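Local coordinates for protein deferrochelatase (Vibrio cholerae, PDB 5DE0) that binds heme b and probably acts as a peroxidase of the dye-decolorizing (DyP-type) family, at residues 18-23 with 128-133; 26-31 with 122-127; 176-181 with 246-251. All blocks are in the same frame, centred on the assembly; numbering follows the deposited sequence.

Contact 1. Residues 18-23 with 128-133; sequences FALYTL and VDETYG
The ring of Tyr-132 carries CD1 of Leu-20 over one face; the methyl carbon sits 3.9 Å from the ring centroid of Tyr-132, a CH-pi contact displaced toward the CE2 rim. Leu-20 gets there because its CG is anti to the backbone N (chi1 169°), which lays the branch alongside the ring. The hydroxyl of Tyr-132 donates to Glu-130 OE2 at 2.7 Å; OE2 receives it on its anti lone pair, and the bond ties neighbours on one strand together. That carboxylate also accepts from Val-241 N and Ser-242 OG of the second subunit, so it is shared between its own strand and that subunit. On the other face of the sheet, the Tyr-21 ring lies obliquely beside Gly-133, packed close against the glycine backbone with its CE2 4.1 Å from Gly-133 CA. Its OH reaches the carbonyl of His-234 and its ring lies nearly parallel to that of His-101, while the Phe-18 ring meets Phe-18 of the second subunit.

Between these two layers of side chains the strands run antiparallel. Ala-19, Tyr-21 and Leu-23 pair with Gly-133, Thr-131 and Asp-129, each through two N-H...O bonds; the straightest include Thr-131 N to Tyr-21 O, at 3.0 Å. A water also donates to Tyr-21 O and lies 2.5 Å from Thr-131 OG1, so that carbonyl is gripped twice. Thr-22 OG1, by contrast, is buried without a polar partner. At the far end Leu-23 O takes Asp-129 N at 3.0 Å and, weakly, Val-128 N. Val-128 and Asp-129 thus both face Leu-23, a classic beta bulge where the chain turns its corner. This bulged antiparallel pair forms one side of the N-terminal four-stranded sheet, consistent with the ferredoxin-like (dimeric alpha-beta barrel) fold of DyP-type peroxidases.

Contact 2. Residues 26-31 with 122-127; sequences VRQNHA and AQDIEI
Hydrogen bonding to Asp-124 dominates, and both its backbone and its side chain take part. The backbone oxygen accepts two consecutive amides in its carbonyl plane: Arg-27 N at 3.0 Å from Asp-124 O, and Gln-28 N at 3.3 Å from the same Asp-124 O. OD1 is gripped twice as well. Gln-28, with CG in the crowded position between backbone N and carbonyl carbon (chi1 61°) and an extended chain beyond, brings NE2 to 3.0 Å from Asp-124 OD1, on the lone pair away from OD2. Asn-29 ND2 comes to 2.9 Å from Asp-124 OD1 from above the carboxylate plane, the two flat groups standing 86° apart. The two side-chain N-H donors at OD1 would probably help keep the buried carboxylate ionised.

Charge adds little: Arg-27 NE and Glu-126 OE1 are 4.1 Å apart, too far for a salt bridge. The apolar part is small, with Ile-125 CD1 3.7 Å from Val-26 CG2, the two side chains crossing obliquely.

Val-26 ends strand 18-26 and Asn-29 immediately precedes helix 30-38, so the contact ties this turn to the start of strand 125-134, with Val-33 of the helix packing against Val-26, Asp-124 and Ile-125.

Contact 3. Residues 176-181 with 246-251; sequences VQRFVH and GLLFIA. With HEM (protoporphyrin IX containing Fe), chain F.
Phe-249 lies closest to the porphyrin core: one face of its ring covers pyrrole B, with CZ 3.2 Å from HEM C2B and CE1 3.3 Å from HEM NB. Its CG is anti to the backbone N (chi1 -178°), which carries the ring out toward the macrocycle. Phe-179 meets the rim instead, the heme methyl CMC over one face of its ring and its CZ 3.3 Å from the vinyl carbon HEM CBB. Gln-177 OE1 comes to the same vinyl, 3.1 Å from HEM CBB. The other vinyl end, HEM CBC, touches His-181 NE2 at 3.2 Å, and Leu-247 CD2 lies against pyrrole C.

Behind this shell, Gly-246 CA sits over the centre of the His-181 imidazole, 3.5 Å from the ring centroid, a CH-pi contact. The imidazole's nitrogens bond to Thr-281 and Asp-141, which fixes its rotation. Phe-179 CE1 also packs against CB of Phe-249. The backbones hold the aromatic groups in place: Gln-177 N donates to Phe-249 O at 2.8 Å, Phe-249 N returns a bond to Gln-177 O, and Phe-179 N reaches Leu-247 O.

On the reverse face Leu-248 CD2 lies 3.5 Å from Arg-178 CB, the side chains crossing at about a right angle, while the guanidinium bridges Asp-129 and Asp-244. Strands 172-181 and 247-253 are the two inner strands of their antiparallel sheet, flanked by 281-291 and 232-239; heme covers one face and Tyr-21 and Leu-23 of strand 18-26 pack on the other.

In the fold
Contact 3 is the buried one and contact 1, its centre about 10 Å from that of contact 3, is partly buried; contact 2 is peripheral, its centre about 23 Å from that of the chain and half of its touching residues exposed. Contacts 1 and 2 share strand 125-134 and the N-terminal sheet, touching where Ile-127 packs on Thr-22 and Leu-23. Contact 3 belongs to the C-terminal sheet, and the two sheets meet face to face through Tyr-21 against Leu-248 and Ile-250, with the Asp-129 to Arg-178 salt bridge beside them. The chemistry follows position: aromatic packing on heme in contact 3, strand pairing whose side chains reach the second subunit in contact 1, and polar bonds around a single aspartate in contact 2.

Contact 1. Residues 18-23 with 128-133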
loop_
_atom_site.group_PDB
_atom_site.type_symbol
_atom_site.label_atom_id
_atom_site.label_comp_id
_atom_site.label_asym_id
_atom_site.label_seq_id
_atom_site.Cartn_x
_atom_site.Cartn_y
_atom_site.Cartn_z
ATOM N N PHE B 18 -0.652 -0.805 10.964
ATOM C CA PHE B 18 0.095 -0.965 9.722
ATOM C C PHE B 18 1.404 -1.694 9.984
ATOM O O PHE B 18 2.000 -1.539 11.048
ATOM C CB PHE B 18 0.379 0.392 9.077
ATOM C CG PHE B 18 -0.841 1.242 8.899
ATOM C CD1 PHE B 18 -1.605 1.143 7.750
ATOM C CD2 PHE B 18 -1.228 2.140 9.884
ATOM C CE1 PHE B 18 -2.735 1.927 7.581
ATOM C CE2 PHE B 18 -2.356 2.925 9.723
ATOM C CZ PHE B 18 -3.110 2.819 8.569
ATOM N N ALA B 19 1.857 -2.479 9.012
ATOM C CA ALA B 19 3.095 -3.229 9.179
ATOM C C ALA B 19 3.890 -3.346 7.883
ATOM O O ALA B 19 3.332 -3.309 6.786
ATOM C CB ALA B 19 2.800 -4.610 9.734
ATOM N N LEU B 20 5.204 -3.482 8.025
ATOM C CA LEU B 20 6.088 -3.705 6.891
ATOM C C LEU B 20 6.802 -5.044 7.022
ATOM O O LEU B 20 7.412 -5.333 8.050
ATOM C CB LEU B 20 7.114 -2.578 6.773
ATOM C CG LEU B 20 8.263 -2.832 5.794
ATOM C CD1 LEU B 20 7.737 -2.968 4.375
ATOM C CD2 LEU B 20 9.304 -1.727 5.886
ATOM N N TYR B 21 6.719 -5.859 5.978
ATOM C CA TYR B 21 7.418 -7.136 5.952
ATOM C C TYR B 21 8.296 -7.223 4.711
ATOM O O TYR B 21 7.793 -7.396 3.600
ATOM C CB TYR B 21 6.434 -8.302 5.969
ATOM C CG TYR B 21 5.270 -8.144 6.921
ATOM C CD1 TYR B 21 5.373 -8.537 8.248
ATOM C CD2 TYR B 21 4.058 -7.621 6.483
ATOM C CE1 TYR B 21 4.304 -8.407 9.115
ATOM C CE2 TYR B 21 2.985 -7.488 7.341
ATOM C CZ TYR B 21 3.112 -7.884 8.655
ATOM O OH TYR B 21 2.043 -7.749 9.514
ATOM N N THR B 22 9.607 -7.116 4.903
ATOM C CA THR B 22 10.533 -7.087 3.781
ATOM C C THR B 22 11.472 -8.292 3.771
ATOM O O THR B 22 12.171 -8.560 4.751
ATOM C CB THR B 22 11.372 -5.794 3.795
ATOM O OG1 THR B 22 10.499 -4.660 3.728
ATOM C CG2 THR B 22 12.324 -5.758 2.610
ATOM N N LEU B 23 11.470 -9.018 2.658
ATOM C CA LEU B 23 12.409 -10.111 2.444
ATOM C C LEU B 23 13.451 -9.678 1.419
ATOM O O LEU B 23 13.103 -9.240 0.324
ATOM C CB LEU B 23 11.683 -11.373 1.970
ATOM C CG LEU B 23 10.576 -11.929 2.872
ATOM C CD1 LEU B 23 10.043 -13.243 2.319
ATOM C CD2 LEU B 23 11.078 -12.113 4.290
ATOM N N VAL B 128 13.593 -9.247 -2.387
ATOM C CA VAL B 128 12.829 -10.337 -2.986
ATOM C C VAL B 128 11.327 -10.099 -2.862
ATOM O O VAL B 128 10.560 -10.394 -3.781
ATOM C CB VAL B 128 13.186 -11.688 -2.336
ATOM C CG1 VAL B 128 12.427 -12.826 -3.004
ATOM C CG2 VAL B 128 14.683 -11.928 -2.412
ATOM N N ASP B 129 10.909 -9.566 -1.720
ATOM C CA ASP B 129 9.504 -9.264 -1.491
ATOM C C ASP B 129 9.367 -8.094 -0.522
ATOM O O ASP B 129 10.133 -7.969 0.432
ATOM C CB ASP B 129 8.768 -10.492 -0.952
ATOM C CG ASP B 129 7.296 -10.507 -1.333
ATOM O OD1 ASP B 129 6.819 -9.513 -1.923
ATOM O OD2 ASP B 129 6.611 -11.510 -1.035
ATOM N N GLU B 130 8.387 -7.235 -0.779
ATOM C CA GLU B 130 8.134 -6.070 0.058
ATOM C C GLU B 130 6.632 -5.899 0.239
ATOM O O GLU B 130 5.934 -5.451 -0.672
ATOM C CB GLU B 130 8.753 -4.813 -0.562
ATOM C CG GLU B 130 8.514 -3.532 0.226
ATOM C CD GLU B 130 9.157 -2.320 -0.427
ATOM O OE1 GLU B 130 9.904 -2.502 -1.411
ATOM O OE2 GLU B 130 8.915 -1.186 0.041
ATOM N N THR B 131 6.134 -6.268 1.414
ATOM C CA THR B 131 4.697 -6.271 1.651
ATOM C C THR B 131 4.290 -5.302 2.751
ATOM O O THR B 131 4.791 -5.373 3.875
ATOM C CB THR B 131 4.195 -7.680 2.024
ATOM O OG1 THR B 131 4.700 -8.634 1.084
ATOM C CG2 THR B 131 2.676 -7.723 2.019
ATOM N N TYR B 132 3.376 -4.397 2.416
ATOM C CA TYR B 132 2.821 -3.465 3.389
ATOM C C TYR B 132 1.462 -3.955 3.873
ATOM O O TYR B 132 0.483 -3.937 3.125
ATOM C CB TYR B 132 2.698 -2.065 2.787
ATOM C CG TYR B 132 4.030 -1.391 2.535
ATOM C CD1 TYR B 132 4.695 -1.554 1.326
ATOM C CD2 TYR B 132 4.621 -0.594 3.506
ATOM C CE1 TYR B 132 5.910 -0.943 1.090
ATOM C CE2 TYR B 132 5.838 0.022 3.280
ATOM C CZ TYR B 132 6.477 -0.156 2.070
ATOM O OH TYR B 132 7.689 0.454 1.840
ATOM N N GLY B 133 1.413 -4.393 5.126
ATOM C CA GLY B 133 0.187 -4.906 5.706
ATOM C C GLY B 133 -0.618 -3.819 6.391
ATOM O O GLY B 133 -0.074 -2.790 6.797
HETATM O O HOH W 1 6.616 -9.827 2.251
#

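Contact 2. Residues 26-31 with 122-127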
loop_
_atom_site.group_PDB
_atom_site.type_symbol
_atom_site.label_atom_id
_atom_site.label_comp_id
_atom_site.label_asym_id
_atom_site.label_seq_id
_atom_site.Cartn_x
_atom_site.Cartn_y
_atom_site.Cartn_z
ATOM N N VAL B 26 21.192 -10.724 0.118
ATOM C CA VAL B 26 22.437 -9.967 0.171
ATOM C C VAL B 26 23.389 -10.413 -0.934
ATOM O O VAL B 26 23.896 -11.535 -0.916
ATOM C CB VAL B 26 23.126 -10.116 1.536
ATOM C CG1 VAL B 26 24.346 -9.214 1.613
ATOM C CG2 VAL B 26 22.147 -9.791 2.657
ATOM N N ARG B 27 23.630 -9.526 -1.895
ATOM C CA ARG B 27 24.422 -9.873 -3.072
ATOM C C ARG B 27 25.906 -9.535 -2.929
ATOM O O ARG B 27 26.769 -10.308 -3.347
ATOM C CB ARG B 27 23.850 -9.177 -4.311
ATOM C CG ARG B 27 22.528 -9.757 -4.782
ATOM C CD ARG B 27 22.627 -11.271 -4.924
ATOM N NE ARG B 27 21.363 -11.871 -5.337
ATOM C CZ ARG B 27 21.162 -13.180 -5.466
ATOM N NH1 ARG B 27 22.144 -14.033 -5.210
ATOM N NH2 ARG B 27 19.976 -13.634 -5.847
ATOM N N GLN B 28 26.204 -8.380 -2.344
ATOM C CA GLN B 28 27.590 -7.959 -2.171
ATOM C C GLN B 28 27.747 -7.038 -0.966
ATOM O O GLN B 28 26.758 -6.670 -0.331
ATOM C CB GLN B 28 28.099 -7.258 -3.432
ATOM C CG GLN B 28 27.326 -5.999 -3.785
ATOM C CD GLN B 28 27.983 -5.192 -4.888
ATOM O OE1 GLN B 28 28.783 -5.712 -5.667
ATOM N NE2 GLN B 28 27.651 -3.908 -4.956
ATOM N N ASN B 29 28.994 -6.670 -0.670
ATOM C CA ASN B 29 29.325 -5.781 0.447
ATOM C C ASN B 29 28.623 -6.171 1.741
ATOM O O ASN B 29 27.991 -5.338 2.391
ATOM C CB ASN B 29 28.988 -4.331 0.089
ATOM C CG ASN B 29 29.965 -3.737 -0.905
ATOM O OD1 ASN B 29 31.162 -4.023 -0.863
ATOM N ND2 ASN B 29 29.462 -2.905 -1.808
ATOM N N HIS B 30 28.748 -7.444 2.102
ATOM C CA HIS B 30 28.024 -8.029 3.227
ATOM C C HIS B 30 28.254 -7.293 4.547
ATOM O O HIS B 30 27.347 -7.191 5.371
ATOM C CB HIS B 30 28.413 -9.501 3.383
ATOM C CG HIS B 30 27.984 -10.366 2.238
ATOM N ND1 HIS B 30 28.425 -10.169 0.948
ATOM C CD2 HIS B 30 27.153 -11.435 2.192
ATOM C CE1 HIS B 30 27.884 -11.077 0.155
ATOM N NE2 HIS B 30 27.108 -11.857 0.885
ATOM N N ALA B 31 29.465 -6.779 4.747
ATOM C CA ALA B 31 29.792 -6.074 5.983
ATOM C C ALA B 31 29.051 -4.741 6.056
ATOM O O ALA B 31 28.611 -4.325 7.130
ATOM C CB ALA B 31 31.287 -5.859 6.097
ATOM N N ALA B 122 21.692 0.034 -1.269
ATOM C CA ALA B 122 20.685 -0.299 -2.270
ATOM C C ALA B 122 21.237 -1.202 -3.374
ATOM O O ALA B 122 20.534 -2.079 -3.877
ATOM C CB ALA B 122 20.110 0.975 -2.872
ATOM N N GLN B 123 22.498 -0.987 -3.742
ATOM C CA GLN B 123 23.124 -1.742 -4.824
ATOM C C GLN B 123 23.714 -3.061 -4.333
ATOM O O GLN B 123 24.104 -3.918 -5.129
ATOM C CB GLN B 123 24.213 -0.902 -5.494
ATOM C CG GLN B 123 23.702 0.380 -6.127
ATOM C CD GLN B 123 22.705 0.122 -7.240
ATOM O OE1 GLN B 123 21.521 0.433 -7.111
ATOM N NE2 GLN B 123 23.181 -0.453 -8.340
ATOM N N ASP B 124 23.781 -3.213 -3.015
ATOM C CA ASP B 124 24.334 -4.414 -2.401
ATOM C C ASP B 124 23.239 -5.438 -2.127
ATOM O O ASP B 124 23.515 -6.573 -1.743
ATOM C CB ASP B 124 25.054 -4.065 -1.095
ATOM C CG ASP B 124 26.011 -2.897 -1.248
ATOM O OD1 ASP B 124 26.649 -2.779 -2.316
ATOM O OD2 ASP B 124 26.120 -2.093 -0.296
ATOM N N ILE B 125 21.994 -5.024 -2.346
ATOM C CA ILE B 125 20.826 -5.774 -1.901
ATOM C C ILE B 125 19.799 -5.955 -3.016
ATOM O O ILE B 125 19.602 -5.061 -3.840
ATOM C CB ILE B 125 20.155 -5.061 -0.699
ATOM C CG1 ILE B 125 21.041 -5.167 0.538
ATOM C CG2 ILE B 125 18.785 -5.639 -0.392
ATOM C CD1 ILE B 125 21.314 -6.584 0.947
ATOM N N GLU B 126 19.157 -7.118 -3.045
ATOM C CA GLU B 126 17.968 -7.300 -3.863
ATOM C C GLU B 126 16.770 -7.647 -2.987
ATOM O O GLU B 126 16.766 -8.670 -2.304
ATOM C CB GLU B 126 18.183 -8.386 -4.911
ATOM C CG GLU B 126 16.928 -8.712 -5.707
ATOM C CD GLU B 126 17.192 -9.685 -6.837
ATOM O OE1 GLU B 126 18.364 -9.822 -7.243
ATOM O OE2 GLU B 126 16.229 -10.320 -7.312
ATOM N N ILE B 127 15.757 -6.788 -3.008
ATOM C CA ILE B 127 14.543 -7.019 -2.236
ATOM C C ILE B 127 13.647 -8.038 -2.936
ATOM O O ILE B 127 13.025 -7.735 -3.953
ATOM C CB ILE B 127 13.761 -5.709 -2.011
ATOM C CG1 ILE B 127 14.637 -4.683 -1.284
ATOM C CG2 ILE B 127 12.477 -5.975 -1.237
ATOM C CD1 ILE B 127 13.937 -3.370 -1.001
#

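Contact 3. Residues 176-181 with 246-251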
loop_
_atom_site.group_PDB
_atom_site.type_symbol
_atom_site.label_atom_id
_atom_site.label_comp_id
_atom_site.label_asym_id
_atom_site.label_seq_id
_atom_site.Cartn_x
_atom_site.Cartn_y
_atom_site.Cartn_z
ATOM N N VAL B 176 7.460 -16.863 7.785
ATOM C CA VAL B 176 6.603 -15.976 7.011
ATOM C C VAL B 176 6.122 -16.668 5.736
ATOM O O VAL B 176 6.860 -17.418 5.098
ATOM C CB VAL B 176 7.321 -14.627 6.666
ATOM C CG1 VAL B 176 8.754 -14.626 7.154
ATOM C CG2 VAL B 176 7.250 -14.309 5.175
ATOM N N GLN B 177 4.859 -16.432 5.399
ATOM C CA GLN B 177 4.264 -16.928 4.164
ATOM C C GLN B 177 3.290 -15.895 3.617
ATOM O O GLN B 177 2.303 -15.563 4.275
ATOM C CB GLN B 177 3.529 -18.249 4.391
ATOM C CG GLN B 177 4.398 -19.491 4.444
ATOM C CD GLN B 177 3.581 -20.736 4.747
ATOM O OE1 GLN B 177 2.911 -20.813 5.776
ATOM N NE2 GLN B 177 3.619 -21.710 3.842
ATOM N N ARG B 178 3.561 -15.382 2.422
ATOM C CA ARG B 178 2.623 -14.468 1.786
ATOM C C ARG B 178 1.541 -15.255 1.065
ATOM O O ARG B 178 1.821 -15.993 0.120
ATOM C CB ARG B 178 3.331 -13.530 0.807
ATOM C CG ARG B 178 2.396 -12.496 0.208
ATOM C CD ARG B 178 3.132 -11.266 -0.296
ATOM N NE ARG B 178 3.857 -11.510 -1.538
ATOM C CZ ARG B 178 3.288 -11.533 -2.739
ATOM N NH1 ARG B 178 1.982 -11.340 -2.860
ATOM N NH2 ARG B 178 4.025 -11.759 -3.818
ATOM N N PHE B 179 0.302 -15.096 1.518
ATOM C CA PHE B 179 -0.816 -15.808 0.916
ATOM C C PHE B 179 -1.595 -14.939 -0.063
ATOM O O PHE B 179 -1.817 -13.751 0.181
ATOM C CB PHE B 179 -1.752 -16.338 2.004
ATOM C CG PHE B 179 -1.262 -17.594 2.656
ATOM C CD1 PHE B 179 -0.479 -17.539 3.795
ATOM C CD2 PHE B 179 -1.582 -18.832 2.124
ATOM C CE1 PHE B 179 -0.026 -18.696 4.391
ATOM C CE2 PHE B 179 -1.131 -19.991 2.715
ATOM C CZ PHE B 179 -0.353 -19.925 3.849
ATOM N N VAL B 180 -1.999 -15.541 -1.176
ATOM C CA VAL B 180 -2.846 -14.869 -2.153
ATOM C C VAL B 180 -4.232 -15.503 -2.135
ATOM O O VAL B 180 -4.373 -16.714 -2.321
ATOM C CB VAL B 180 -2.256 -14.944 -3.571
ATOM C CG1 VAL B 180 -3.146 -14.200 -4.557
ATOM C CG2 VAL B 180 -0.846 -14.378 -3.588
ATOM N N HIS B 181 -5.253 -14.682 -1.909
ATOM C CA HIS B 181 -6.611 -15.177 -1.715
ATOM C C HIS B 181 -7.412 -15.277 -3.011
ATOM O O HIS B 181 -7.241 -14.476 -3.928
ATOM C CB HIS B 181 -7.362 -14.283 -0.724
ATOM C CG HIS B 181 -6.911 -14.438 0.694
ATOM N ND1 HIS B 181 -5.877 -15.273 1.059
ATOM C CD2 HIS B 181 -7.357 -13.869 1.839
ATOM C CE1 HIS B 181 -5.703 -15.209 2.367
ATOM N NE2 HIS B 181 -6.588 -14.364 2.864
ATOM N N GLY B 246 -4.434 -10.682 0.123
ATOM C CA GLY B 246 -4.639 -11.774 1.051
ATOM C C GLY B 246 -3.997 -11.489 2.391
ATOM O O GLY B 246 -4.167 -10.407 2.955
ATOM N N LEU B 247 -3.244 -12.458 2.896
ATOM C CA LEU B 247 -2.641 -12.337 4.213
ATOM C C LEU B 247 -1.137 -12.562 4.178
ATOM O O LEU B 247 -0.659 -13.569 3.654
ATOM C CB LEU B 247 -3.286 -13.327 5.186
ATOM C CG LEU B 247 -2.772 -13.295 6.625
ATOM C CD1 LEU B 247 -3.202 -12.014 7.323
ATOM C CD2 LEU B 247 -3.252 -14.520 7.395
ATOM N N LEU B 248 -0.390 -11.613 4.731
ATOM C CA LEU B 248 1.025 -11.829 4.968
ATOM C C LEU B 248 1.149 -12.507 6.314
ATOM O O LEU B 248 1.152 -11.845 7.351
ATOM C CB LEU B 248 1.813 -10.516 4.942
ATOM C CG LEU B 248 3.340 -10.600 4.812
ATOM C CD1 LEU B 248 4.032 -11.120 6.070
ATOM C CD2 LEU B 248 3.725 -11.448 3.616
ATOM N N PHE B 249 1.247 -13.830 6.303
ATOM C CA PHE B 249 1.359 -14.560 7.550
ATOM C C PHE B 249 2.785 -14.492 8.084
ATOM O O PHE B 249 3.747 -14.728 7.356
ATOM C CB PHE B 249 0.930 -16.019 7.379
ATOM C CG PHE B 249 0.989 -16.807 8.652
ATOM C CD1 PHE B 249 -0.093 -16.829 9.516
ATOM C CD2 PHE B 249 2.136 -17.508 8.998
ATOM C CE1 PHE B 249 -0.040 -17.540 10.694
ATOM C CE2 PHE B 249 2.194 -18.222 10.179
ATOM C CZ PHE B 249 1.105 -18.237 11.026
ATOM N N ILE B 250 2.906 -14.161 9.364
ATOM C CA ILE B 250 4.189 -14.169 10.049
ATOM C C ILE B 250 3.963 -14.538 11.510
ATOM O O ILE B 250 2.985 -14.107 12.123
ATOM C CB ILE B 250 4.911 -12.804 9.938
ATOM C CG1 ILE B 250 6.235 -12.820 10.708
ATOM C CG2 ILE B 250 4.019 -11.676 10.429
ATOM C CD1 ILE B 250 7.028 -11.527 10.599
ATOM N N ALA B 251 4.852 -15.357 12.058
ATOM C CA ALA B 251 4.706 -15.813 13.433
ATOM C C ALA B 251 6.055 -15.934 14.131
ATOM O O ALA B 251 7.069 -16.237 13.501
ATOM C CB ALA B 251 3.971 -17.148 13.474
HETATM C CHA HEM F . -6.118 -19.257 14.085
HETATM C CHB HEM F . -1.647 -20.671 12.842
HETATM C CHC HEM F . -2.484 -19.399 8.222
HETATM C CHD HEM F . -6.572 -17.216 9.653
HETATM C C1A HEM F . -4.835 -19.755 14.153
HETATM C C2A HEM F . -4.177 -20.269 15.338
HETATM C C3A HEM F . -2.944 -20.656 14.994
HETATM C C4A HEM F . -2.778 -20.403 13.579
HETATM C CMA HEM F . -1.873 -21.267 15.924
HETATM C CAA HEM F . -4.802 -20.352 16.748
HETATM C CBA HEM F . -5.208 -21.800 17.018
HETATM C CGA HEM F . -5.968 -21.888 18.313
HETATM O O1A HEM F . -7.180 -21.554 18.319
HETATM O O2A HEM F . -5.359 -22.296 19.334
HETATM C C1B HEM F . -1.520 -20.530 11.479
HETATM C C2B HEM F . -0.441 -21.063 10.679
HETATM C C3B HEM F . -0.650 -20.719 9.408
HETATM C C4B HEM F . -1.889 -19.952 9.342
HETATM C CMB HEM F . 0.762 -21.880 11.202
HETATM C CAB HEM F . 0.309 -21.117 8.264
HETATM C CBB HEM F . 0.121 -20.725 7.006
HETATM C C1C HEM F . -3.651 -18.663 8.202
HETATM C C2C HEM F . -4.237 -18.005 7.048
HETATM C C3C HEM F . -5.371 -17.400 7.453
HETATM C C4C HEM F . -5.531 -17.665 8.869
HETATM C CMC HEM F . -3.615 -18.029 5.632
HETATM C CAC HEM F . -6.402 -16.560 6.657
HETATM C CBC HEM F . -6.380 -16.377 5.333
HETATM C C1D HEM F . -6.897 -17.650 10.921
HETATM C C2D HEM F . -8.186 -17.485 11.554
HETATM C C3D HEM F . -8.044 -18.120 12.943
HETATM C C4D HEM F . -6.684 -18.607 13.008
HETATM C CMD HEM F . -9.443 -16.811 10.965
HETATM C CAD HEM F . -9.131 -18.224 14.032
HETATM C CBD HEM F . -9.137 -16.975 14.906
HETATM C CGD HEM F . -7.840 -16.873 15.665
HETATM O O1D HEM F . -6.942 -16.114 15.218
HETATM O O2D HEM F . -7.702 -17.545 16.720
HETATM N NA HEM F . -3.950 -19.853 13.098
HETATM N NB HEM F . -2.386 -19.860 10.632
HETATM N NC HEM F . -4.470 -18.434 9.292
HETATM N ND HEM F . -6.049 -18.311 11.805
HETATM FE FE HEM F . -4.270 -19.181 11.188
#